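Local structure of response regulator receiver modulated diguanylate cyclase with PAS/PAC sensor (Desulfovibrio desulfuricans subsp. desulfuricans str., 3CG0) at the interface of chains A and B and the interface of chains C and B. The protein makes the second messenger cyclic di-GMP from GTP, probably under control of phosphorylation of its receiver domain, the part of the longer protein present here. Residues are numbered along the deposited sequence; one frame, centred on the assembly and turned at random. Chains: chain A/B/C, Response regulator receiver modulated diguanylate cyclase with PAS/PAC sensor.

Contact 1: the interface of chains A and B. Residues chain A 12, 29, 34, 57, 59; chain B 118, 122, 126.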
loop_
_atom_site.group_PDB
_atom_site.type_symbol
_atom_site.label_atom_id
_atom_site.label_comp_id
_atom_site.label_asym_id
_atom_site.label_seq_id
_atom_site.Cartn_x
_atom_site.Cartn_y
_atom_site.Cartn_z
ATOM N N VAL A 12 10.678 0.404 24.107
ATOM C CA VAL A 12 10.256 0.505 22.713
ATOM C C VAL A 12 10.058 1.958 22.288
ATOM O O VAL A 12 9.423 2.738 22.992
ATOM C CB VAL A 12 8.956 -0.301 22.445
ATOM C CG1 VAL A 12 8.571 -0.255 20.956
ATOM C CG2 VAL A 12 9.130 -1.739 22.886
ATOM N N LEU A 29 1.411 -2.753 24.007
ATOM C CA LEU A 29 2.772 -2.868 24.524
ATOM C C LEU A 29 2.852 -2.690 26.037
ATOM O O LEU A 29 3.527 -3.465 26.730
ATOM C CB LEU A 29 3.711 -1.888 23.812
ATOM C CG LEU A 29 4.069 -2.207 22.358
ATOM C CD1 LEU A 29 4.718 -1.010 21.707
ATOM C CD2 LEU A 29 4.962 -3.410 22.264
ATOM N N TYR A 34 6.005 -3.831 28.400
ATOM C CA TYR A 34 7.051 -3.056 27.731
ATOM C C TYR A 34 7.037 -1.616 28.189
ATOM O O TYR A 34 5.992 -1.101 28.592
ATOM C CB TYR A 34 6.893 -3.095 26.210
ATOM C CG TYR A 34 7.284 -4.420 25.577
ATOM C CD1 TYR A 34 8.619 -4.764 25.419
ATOM C CD2 TYR A 34 6.317 -5.310 25.129
ATOM C CE1 TYR A 34 8.981 -5.963 24.843
ATOM C CE2 TYR A 34 6.666 -6.519 24.546
ATOM C CZ TYR A 34 8.007 -6.839 24.411
ATOM O OH TYR A 34 8.389 -8.034 23.841
ATOM N N ILE A 57 14.468 -1.244 20.836
ATOM C CA ILE A 57 13.830 -1.549 19.550
ATOM C C ILE A 57 13.016 -0.343 19.032
ATOM O O ILE A 57 12.457 0.439 19.814
ATOM C CB ILE A 57 12.973 -2.885 19.665
ATOM C CG1 ILE A 57 12.960 -3.713 18.366
ATOM C CG2 ILE A 57 11.598 -2.658 20.283
ATOM C CD1 ILE A 57 11.975 -3.319 17.311
ATOM N N LEU A 59 9.781 0.583 16.375
ATOM C CA LEU A 59 8.670 0.214 15.487
ATOM C C LEU A 59 8.359 1.410 14.615
ATOM O O LEU A 59 7.935 2.437 15.121
ATOM C CB LEU A 59 7.412 -0.144 16.295
ATOM C CG LEU A 59 7.431 -1.284 17.311
ATOM C CD1 LEU A 59 5.996 -1.570 17.773
ATOM C CD2 LEU A 59 8.097 -2.535 16.758
ATOM N N LEU B 118 3.177 -9.256 17.880
ATOM C CA LEU B 118 3.909 -8.064 18.280
ATOM C C LEU B 118 4.963 -8.354 19.342
ATOM O O LEU B 118 6.111 -7.931 19.198
ATOM C CB LEU B 118 2.933 -6.998 18.798
ATOM C CG LEU B 118 3.505 -5.715 19.396
ATOM C CD1 LEU B 118 4.274 -4.928 18.340
ATOM C CD2 LEU B 118 2.370 -4.892 19.973
ATOM N N ILE B 122 9.069 -8.510 18.606
ATOM C CA ILE B 122 9.958 -7.695 19.427
ATOM C C ILE B 122 11.033 -8.532 20.125
ATOM O O ILE B 122 12.202 -8.167 20.108
ATOM C CB ILE B 122 9.184 -6.846 20.435
ATOM C CG1 ILE B 122 8.414 -5.748 19.701
ATOM C CG2 ILE B 122 10.126 -6.240 21.468
ATOM C CD1 ILE B 122 7.815 -4.737 20.625
ATOM N N ILE B 126 15.083 -8.519 19.269
ATOM C CA ILE B 126 16.081 -8.157 20.274
ATOM C C ILE B 126 17.080 -9.315 20.477
ATOM O O ILE B 126 18.289 -9.095 20.538
ATOM C CB ILE B 126 15.389 -7.686 21.595
ATOM C CG1 ILE B 126 14.805 -6.281 21.416
ATOM C CG2 ILE B 126 16.349 -7.677 22.777
ATOM C CD1 ILE B 126 13.807 -5.875 22.520
#
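B:Ile122 sits against A:Leu29, A:Tyr34, A:Val12 and A:Ile57. The receiver domain is the alpha/beta domain of response regulators. Here helix 115-132 of chain B covers the sheet of chain A, an arrangement that fits an exchange of C-terminal elements between two copies.

The aliphatic contacts are branch to branch. CD1 of B:Ile122 meets CD2 of A:Leu29 at 3.5 Å. The same CD1 also touches CG2 of A:Val12 at 4.0 Å. B:Ile122 is extended through its second torsion (chi2 -170°), which carries CD1 toward both residues. Its other branch, CG2, faces CG2 of A:Ile57.

One turn earlier in the helix, B:Leu118 divides its two methyls. CD2 meets CD2 of A:Leu29 at 3.8 Å, with the two side chains nearly perpendicular. CD1 reaches CD1 of A:Leu59 at 3.8 Å. B:Ile126, one turn later, adds a marginal contact near A:Ile57.

The aromatic contact is made by A:Tyr34. Its CE1 lies 3.6 Å from CG2 of B:Ile122. Its phenol OH is 3.4 Å from that same methyl, and the two side chains run past each other in opposite directions. The backbone O of A:Leu29 lies in the ring plane, at an edge.

Contact 2: the interface of chains C and B. Residues chain C 92, 97, 108; chain B 127, 131.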
loop_
_atom_site.group_PDB
_atom_site.type_symbol
_atom_site.label_atom_id
_atom_site.label_comp_id
_atom_site.label_asym_id
_atom_site.label_seq_id
_atom_site.Cartn_x
_atom_site.Cartn_y
_atom_site.Cartn_z
ATOM N N GLN C 92 26.211 -22.164 22.397
ATOM C CA GLN C 92 26.514 -20.743 22.576
ATOM C C GLN C 92 27.844 -20.306 21.943
ATOM O O GLN C 92 28.430 -19.301 22.370
ATOM C CB GLN C 92 26.512 -20.398 24.073
ATOM C CG GLN C 92 25.153 -20.009 24.644
ATOM C CD GLN C 92 24.895 -18.514 24.576
ATOM O OE1 GLN C 92 24.720 -17.946 23.495
ATOM N NE2 GLN C 92 24.862 -17.867 25.736
ATOM N N PHE C 97 27.707 -18.077 15.433
ATOM C CA PHE C 97 26.742 -16.984 15.264
ATOM C C PHE C 97 27.286 -15.815 14.442
ATOM O O PHE C 97 26.507 -15.026 13.907
ATOM C CB PHE C 97 26.248 -16.472 16.618
ATOM C CG PHE C 97 25.325 -17.422 17.327
ATOM C CD1 PHE C 97 24.076 -17.737 16.791
ATOM C CD2 PHE C 97 25.695 -17.994 18.536
ATOM C CE1 PHE C 97 23.221 -18.617 17.444
ATOM C CE2 PHE C 97 24.842 -18.876 19.201
ATOM C CZ PHE C 97 23.605 -19.190 18.650
ATOM N N TYR C 108 16.485 -16.897 15.204
ATOM C CA TYR C 108 17.055 -18.074 15.842
ATOM C C TYR C 108 16.047 -18.616 16.843
ATOM O O TYR C 108 15.493 -17.871 17.652
ATOM C CB TYR C 108 18.368 -17.721 16.563
ATOM C CG TYR C 108 19.419 -17.084 15.673
ATOM C CD1 TYR C 108 20.408 -17.855 15.071
ATOM C CD2 TYR C 108 19.425 -15.709 15.440
ATOM C CE1 TYR C 108 21.357 -17.277 14.255
ATOM C CE2 TYR C 108 20.364 -15.127 14.621
ATOM C CZ TYR C 108 21.332 -15.916 14.035
ATOM O OH TYR C 108 22.277 -15.338 13.229
ATOM N N HIS B 127 16.565 -10.540 20.524
ATOM C CA HIS B 127 17.386 -11.743 20.671
ATOM C C HIS B 127 18.329 -11.974 19.491
ATOM O O HIS B 127 19.444 -12.452 19.690
ATOM C CB HIS B 127 16.497 -12.973 20.896
ATOM C CG HIS B 127 17.253 -14.231 21.193
ATOM N ND1 HIS B 127 17.223 -15.329 20.360
ATOM C CD2 HIS B 127 18.059 -14.567 22.227
ATOM C CE1 HIS B 127 17.974 -16.287 20.871
ATOM N NE2 HIS B 127 18.500 -15.847 21.999
ATOM N N LEU B 131 22.428 -12.075 19.893
ATOM C CA LEU B 131 23.168 -13.245 19.430
ATOM C C LEU B 131 24.201 -12.892 18.381
ATOM O O LEU B 131 25.330 -13.379 18.429
ATOM C CB LEU B 131 22.220 -14.300 18.853
ATOM C CG LEU B 131 21.303 -15.106 19.770
ATOM C CD1 LEU B 131 20.916 -16.382 19.052
ATOM C CD2 LEU B 131 21.931 -15.402 21.134
#
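B:Leu131 rests its CD1 methyl over the groove where the rings of C:Phe97 and C:Tyr108 meet. This is a helix-end contact between two receiver domains, and it lies across a two-fold symmetric interface. The structure alone does not show whether this interface forms in the whole protein.

In the first shell, CD1 of B:Leu131 lies 3.6 Å from CE1 of C:Phe97. It also stands 3.8 Å from CG of C:Tyr108. The leucine crosses the phenylalanine at a slant. It runs past the tyrosine in the opposite direction and touches the CB end of that residue, not its hydroxyl. The backbone O of B:Leu131 adds a further contact, 3.7 Å from CB of C:Phe97.

Outward from this, the two rings of chain C support each other. C:Tyr108 belongs to strand 107-110 and C:Phe97 to helix 94-101. CD1 of the tyrosine lies in the plane of the phenylalanine ring, at its edge.

On the chain B side, both residues come from helix 115-132, one turn apart. B:His127 has CG trans to its own backbone N (chi1 -174°), which turns a face of its ring toward the leucine. B:Leu131 CG stands 3.6 Å above the plane of the B:His127 imidazole, offset toward its rim.

Contact 3: the interface of chains A and B. Residues chain A 59, 86-87; chain B 107-109, 121-122.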
loop_
_atom_site.group_PDB
_atom_site.type_symbol
_atom_site.label_atom_id
_atom_site.label_comp_id
_atom_site.label_asym_id
_atom_site.label_seq_id
_atom_site.Cartn_x
_atom_site.Cartn_y
_atom_site.Cartn_z
ATOM N N LEU A 59 9.781 0.583 16.375
ATOM C CA LEU A 59 8.670 0.214 15.487
ATOM C C LEU A 59 8.359 1.410 14.615
ATOM O O LEU A 59 7.935 2.437 15.121
ATOM C CB LEU A 59 7.412 -0.144 16.295
ATOM C CG LEU A 59 7.431 -1.284 17.311
ATOM C CD1 LEU A 59 5.996 -1.570 17.773
ATOM C CD2 LEU A 59 8.097 -2.535 16.758
ATOM N N ILE A 86 11.509 -2.900 13.281
ATOM C CA ILE A 86 10.362 -3.573 12.692
ATOM C C ILE A 86 9.508 -2.494 12.033
ATOM O O ILE A 86 9.127 -1.509 12.674
ATOM C CB ILE A 86 9.565 -4.387 13.750
ATOM C CG1 ILE A 86 10.419 -5.514 14.346
ATOM C CG2 ILE A 86 8.288 -4.978 13.139
ATOM C CD1 ILE A 86 9.904 -6.051 15.691
ATOM N N PHE A 87 9.230 -2.668 10.750
ATOM C CA PHE A 87 8.378 -1.743 10.019
ATOM C C PHE A 87 6.895 -2.060 10.274
ATOM O O PHE A 87 6.500 -3.216 10.253
ATOM C CB PHE A 87 8.644 -1.838 8.509
ATOM C CG PHE A 87 9.880 -1.104 8.037
ATOM C CD1 PHE A 87 9.962 0.278 8.102
ATOM C CD2 PHE A 87 10.948 -1.800 7.486
ATOM C CE1 PHE A 87 11.069 0.972 7.629
ATOM C CE2 PHE A 87 12.077 -1.116 7.004
ATOM C CZ PHE A 87 12.141 0.262 7.075
ATOM N N GLY B 107 11.607 -7.531 10.251
ATOM C CA GLY B 107 10.481 -8.002 9.465
ATOM C C GLY B 107 9.461 -6.883 9.415
ATOM O O GLY B 107 9.800 -5.733 9.721
ATOM N N TYR B 108 8.232 -7.232 9.034
ATOM C CA TYR B 108 7.132 -6.281 8.789
ATOM C C TYR B 108 5.845 -6.737 9.494
ATOM O O TYR B 108 5.460 -7.893 9.397
ATOM C CB TYR B 108 6.846 -6.171 7.283
ATOM C CG TYR B 108 8.055 -5.815 6.437
ATOM C CD1 TYR B 108 8.349 -4.485 6.138
ATOM C CD2 TYR B 108 8.910 -6.799 5.947
ATOM C CE1 TYR B 108 9.465 -4.147 5.380
ATOM C CE2 TYR B 108 10.042 -6.468 5.189
ATOM C CZ TYR B 108 10.302 -5.139 4.904
ATOM O OH TYR B 108 11.402 -4.802 4.146
ATOM N N LEU B 109 5.165 -5.821 10.173
ATOM C CA LEU B 109 3.924 -6.149 10.852
ATOM C C LEU B 109 2.815 -5.311 10.223
ATOM O O LEU B 109 2.881 -4.090 10.249
ATOM C CB LEU B 109 4.043 -5.837 12.347
ATOM C CG LEU B 109 4.752 -6.822 13.280
ATOM C CD1 LEU B 109 5.131 -6.120 14.582
ATOM C CD2 LEU B 109 3.877 -8.032 13.563
ATOM N N SER B 121 7.660 -10.860 17.828
ATOM C CA SER B 121 8.543 -10.147 16.901
ATOM C C SER B 121 9.542 -9.267 17.614
ATOM O O SER B 121 10.734 -9.302 17.290
ATOM C CB SER B 121 7.748 -9.347 15.884
ATOM O OG SER B 121 7.169 -10.263 14.969
ATOM N N ILE B 122 9.069 -8.510 18.606
ATOM C CA ILE B 122 9.958 -7.695 19.427
ATOM C C ILE B 122 11.033 -8.532 20.125
ATOM O O ILE B 122 12.202 -8.167 20.108
ATOM C CB ILE B 122 9.184 -6.846 20.435
ATOM C CG1 ILE B 122 8.414 -5.748 19.701
ATOM C CG2 ILE B 122 10.126 -6.240 21.468
ATOM C CD1 ILE B 122 7.815 -4.737 20.625
#
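A:Ile86 fills the centre of this contact, between B:Leu109 and the helix residues B:Ser121 and B:Ile122. Strand 85-89 of chain A runs parallel to strand 107-110 of chain B. The two form one continuous sheet across the chains, which fits a receiver fold completed by a partner copy.

The two ends of A:Ile86 face different elements. CG2 meets CD1 of B:Leu109 at 3.7 Å, and the two side chains slant across one another. CD1 points to the helix instead, 3.9 Å from CB of B:Ser121. The first torsion (chi1 -63°) sets CG1 beside the backbone N, and the extended second one (chi2 160°) sends CD1 on to helix 115-132. A:Leu59 closes this side more loosely.

On the opposite face of the sheet, A:Phe87 and B:Tyr108 lie side by side and point the same way. CD2 of the phenylalanine is 3.5 Å from CE1 of the tyrosine.

At the polar rim the bonds run between backbones. A:Phe87 uses both its backbone N and its O. A:Phe87 N donates to B:Gly107 O at 3.3 Å. B:Leu109 N donates to A:Phe87 O at 2.9 Å, 170° at the hydrogen.

Contact 4: the interface of chains A and B. Residues chain A 57, 85-86; chain B 105-107, 121, 125.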
loop_
_atom_site.group_PDB
_atom_site.type_symbol
_atom_site.label_atom_id
_atom_site.label_comp_id
_atom_site.label_asym_id
_atom_site.label_seq_id
_atom_site.Cartn_x
_atom_site.Cartn_y
_atom_site.Cartn_z
ATOM N N ILE A 57 14.468 -1.244 20.836
ATOM C CA ILE A 57 13.830 -1.549 19.550
ATOM C C ILE A 57 13.016 -0.343 19.032
ATOM O O ILE A 57 12.457 0.439 19.814
ATOM C CB ILE A 57 12.973 -2.885 19.665
ATOM C CG1 ILE A 57 12.960 -3.713 18.366
ATOM C CG2 ILE A 57 11.598 -2.658 20.283
ATOM C CD1 ILE A 57 11.975 -3.319 17.311
ATOM N N ILE A 85 14.986 -2.873 13.763
ATOM C CA ILE A 85 13.826 -2.189 13.187
ATOM C C ILE A 85 12.731 -3.183 12.847
ATOM O O ILE A 85 12.982 -4.190 12.194
ATOM C CB ILE A 85 14.185 -1.407 11.867
ATOM C CG1 ILE A 85 15.263 -0.343 12.102
ATOM C CG2 ILE A 85 12.941 -0.819 11.189
ATOM C CD1 ILE A 85 14.972 0.703 13.166
ATOM N N ILE A 86 11.509 -2.900 13.281
ATOM C CA ILE A 86 10.362 -3.573 12.692
ATOM C C ILE A 86 9.508 -2.494 12.033
ATOM O O ILE A 86 9.127 -1.509 12.674
ATOM C CB ILE A 86 9.565 -4.387 13.750
ATOM C CG1 ILE A 86 10.419 -5.514 14.346
ATOM C CG2 ILE A 86 8.288 -4.978 13.139
ATOM C CD1 ILE A 86 9.904 -6.051 15.691
ATOM N N PRO B 105 15.455 -4.763 8.007
ATOM C CA PRO B 105 14.697 -4.707 9.256
ATOM C C PRO B 105 14.444 -6.127 9.732
ATOM O O PRO B 105 14.651 -7.068 8.957
ATOM C CB PRO B 105 13.376 -4.080 8.818
ATOM C CG PRO B 105 13.207 -4.549 7.393
ATOM C CD PRO B 105 14.591 -4.567 6.821
ATOM N N PHE B 106 13.998 -6.305 10.968
ATOM C CA PHE B 106 13.716 -7.656 11.431
ATOM C C PHE B 106 12.635 -8.312 10.570
ATOM O O PHE B 106 12.737 -9.492 10.198
ATOM C CB PHE B 106 13.303 -7.677 12.900
ATOM C CG PHE B 106 12.861 -9.035 13.368
ATOM C CD1 PHE B 106 13.795 -10.046 13.588
ATOM C CD2 PHE B 106 11.513 -9.313 13.554
ATOM C CE1 PHE B 106 13.386 -11.304 13.992
ATOM C CE2 PHE B 106 11.102 -10.566 13.961
ATOM C CZ PHE B 106 12.038 -11.557 14.182
ATOM N N GLY B 107 11.607 -7.531 10.251
ATOM C CA GLY B 107 10.481 -8.002 9.465
ATOM C C GLY B 107 9.461 -6.883 9.415
ATOM O O GLY B 107 9.800 -5.733 9.721
ATOM N N SER B 121 7.660 -10.860 17.828
ATOM C CA SER B 121 8.543 -10.147 16.901
ATOM C C SER B 121 9.542 -9.267 17.614
ATOM O O SER B 121 10.734 -9.302 17.290
ATOM C CB SER B 121 7.748 -9.347 15.884
ATOM O OG SER B 121 7.169 -10.263 14.969
ATOM N N ALA B 125 13.479 -10.162 17.593
ATOM C CA ALA B 125 14.288 -9.081 17.048
ATOM C C ALA B 125 15.415 -8.719 17.999
ATOM O O ALA B 125 16.562 -8.632 17.587
ATOM C CB ALA B 125 13.434 -7.852 16.735
#
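B:Phe106 joins chain A through its backbone and through the near part of its side chain. Its N donates to A:Ile85 O at 2.6 Å, 154° at the hydrogen. This bond continues the parallel strand pairing between the chains, just ahead of strand 107-110.

From CB outward, the side chain of B:Phe106 meets chain A first and its own helix later. CB lies 3.6 Å from A:Ile85 O. It is also 3.9 Å from CG1 of A:Ile86, whose side chain lies alongside and points the same way. CG is trans to the backbone N (chi1 174°), and the ring is thereby carried toward helix 115-132 of chain B. At the ring, CD2 is 4.0 Å from CG1 of A:Ile86. CE2 then reaches CA of B:Ser121 at 3.9 Å. One face of the ring is covered by B:Ala125 CA, 3.6 Å above the plane and near the rim.

B:Pro105 packs on the other side of the bond, its CB against the O and CG2 of A:Ile85. The methyl of B:Ala125 makes a light contact with CD1 of A:Ile86. The site sits where the segment entering strand 107-110 of chain B joins strand 85-89 of chain A, with helix 115-132 lying over that edge.

Contacts 1, 3 and 4 form one continuous surface between chains A and B. Contacts 3 and 4 have centres about 4 Å apart and share A:Ile86, B:Gly107 and B:Ser121. Contact 1 lies about 8 Å from each, sharing A:Leu59 and B:Ile122 with contact 3 and A:Ile57 with contact 4. Together they seat strand 107-110 and helix 115-132 of chain B on the sheet of chain A, which suggests a swapped dimer. Contact 2 is 15 to 18 Å away. It uses the far end of the same helix to meet chain C, and may link such dimers in the four-chain assembly.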